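Local coordinates for protein endonuclease 8-like L720 (Acanthamoeba polyphaga mimivirus, PDB 4MB7) that is an endonuclease VIII-like protein of the formamidopyrimidine-DNA glycosylase family, carrying an H2TH domain and a bound zinc ion, at residues A3-I6 / R7-E11. Numbering follows the deposited sequence.
With SO4 (sulfate ion), chain C.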
# COMPACT_ATOMS: atom_id res chain seq x y z
N ALA A 3 0.24 3.97 2.20
CA ALA A 3 0.41 3.89 3.65
C ALA A 3 -0.01 5.20 4.30
O ALA A 3 0.18 6.27 3.73
CB ALA A 3 1.86 3.56 3.99
N PRO A 4 -0.60 5.13 5.51
CA PRO A 4 -0.88 3.91 6.28
C PRO A 4 -2.31 3.40 6.09
O PRO A 4 -2.81 2.70 6.97
CB PRO A 4 -0.69 4.39 7.71
CG PRO A 4 -1.22 5.79 7.68
CD PRO A 4 -0.90 6.34 6.30
N ARG A 5 -2.95 3.76 4.99
CA ARG A 5 -4.33 3.34 4.74
C ARG A 5 -4.47 1.82 4.59
O ARG A 5 -5.50 1.25 4.95
CB ARG A 5 -4.90 4.06 3.51
CG ARG A 5 -6.35 3.71 3.18
CD ARG A 5 -7.28 3.92 4.37
NE ARG A 5 -7.14 5.25 4.95
CZ ARG A 5 -7.96 5.76 5.87
NH1 ARG A 5 -8.99 5.05 6.30
NH2 ARG A 5 -7.76 6.98 6.34
N ILE A 6 -3.43 1.18 4.07
CA ILE A 6 -3.44 -0.28 3.94
C ILE A 6 -3.45 -0.94 5.32
O ILE A 6 -4.23 -1.86 5.57
CB ILE A 6 -2.25 -0.79 3.11
CG1 ILE A 6 -2.36 -0.32 1.66
CG2 ILE A 6 -2.19 -2.30 3.14
CD1 ILE A 6 -1.55 0.92 1.35
N ARG A 7 -2.58 -0.46 6.21
CA ARG A 7 -2.55 -0.94 7.58
C ARG A 7 -3.89 -0.72 8.28
O ARG A 7 -4.39 -1.60 8.98
CB ARG A 7 -1.44 -0.25 8.38
CG ARG A 7 -1.52 -0.51 9.88
CD ARG A 7 -0.35 0.10 10.62
NE ARG A 7 -0.59 0.15 12.06
CZ ARG A 7 0.37 0.10 12.98
NH1 ARG A 7 1.64 -0.02 12.62
NH2 ARG A 7 0.05 0.15 14.27
N ILE A 8 -4.45 0.47 8.09
CA ILE A 8 -5.73 0.83 8.68
C ILE A 8 -6.84 -0.12 8.23
O ILE A 8 -7.65 -0.58 9.04
CB ILE A 8 -6.11 2.29 8.33
CG1 ILE A 8 -5.18 3.26 9.06
CG2 ILE A 8 -7.56 2.57 8.70
CD1 ILE A 8 -5.30 4.70 8.60
N THR A 9 -6.86 -0.43 6.93
CA THR A 9 -7.84 -1.36 6.38
C THR A 9 -7.64 -2.74 6.99
O THR A 9 -8.60 -3.41 7.38
CB THR A 9 -7.72 -1.45 4.85
OG1 THR A 9 -7.93 -0.16 4.27
CG2 THR A 9 -8.74 -2.44 4.28
N TYR A 10 -6.38 -3.16 7.07
CA TYR A 10 -6.01 -4.43 7.69
C TYR A 10 -6.49 -4.53 9.14
O TYR A 10 -7.07 -5.54 9.54
CB TYR A 10 -4.49 -4.63 7.61
CG TYR A 10 -3.93 -5.60 8.62
CD1 TYR A 10 -4.10 -6.97 8.46
CD2 TYR A 10 -3.22 -5.15 9.73
CE1 TYR A 10 -3.58 -7.87 9.38
CE2 TYR A 10 -2.70 -6.04 10.66
CZ TYR A 10 -2.89 -7.39 10.48
OH TYR A 10 -2.37 -8.28 11.39
N GLU A 11 -6.27 -3.47 9.91
CA GLU A 11 -6.67 -3.46 11.31
C GLU A 11 -8.19 -3.52 11.47
O GLU A 11 -8.70 -4.04 12.47
CB GLU A 11 -6.10 -2.24 12.03
CG GLU A 11 -4.58 -2.26 12.17
CD GLU A 11 -4.02 -0.99 12.79
OE1 GLU A 11 -4.72 0.04 12.77
OE2 GLU A 11 -2.88 -1.03 13.29
S SO4 C . -11.50 7.27 8.45
O1 SO4 C . -11.87 7.73 9.80
O2 SO4 C . -12.63 7.53 7.55
O3 SO4 C . -10.33 8.05 8.00
O4 SO4 C . -11.21 5.83 8.47
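Ile8 CD1 sits over the centre of one face of the Arg5 guanidinium, 4.0 Å from CZ, while a sulfate ion, probably from the crystallisation liquor, lies at the edge. Two N-H groups grip it side by side: Arg5 NH1 points almost straight at sulfate O4 (N-H...O angle 167°), and Arg5 NH2 reaches sulfate O3 over 3.2 Å. The chain of Arg5 leaves the helix away from the following turn, but bends at chi2 and chi3 carry its end back over Ile8. Arg229 and Lys12 also hydrogen-bond to the sulfate, making a cationic site for the anion with Arg5.

The backbone of the first helical turn carries these side chains. Pro4 is at the N-cap and preceded by a cis peptide bond; Pro4 O accepts a hydrogen bond from Ile8 N (3.0 Å), and the proline ring packs on helix 205-230. Arg5 O receives two bonds from one residue, Thr9 N and Thr9 OG1, each 2.9 Å away and from opposite faces of the carbonyl plane. With chi1 at -59°, Thr9 OG1 stands beside its own backbone N, whence it reaches back one turn. Further along, Arg7 NE forms a salt bridge with Glu11 OE2 (2.9 Å), approaching from above the carboxylate plane, and Tyr223 adds a cation-pi contact to Arg7. Pro4 at the N-cap, with the i to i+4 bonds that follow, makes the first turn of helix 5-13, wedged between helix 205-230 and the strands 40-47, 50-56 and 63-70.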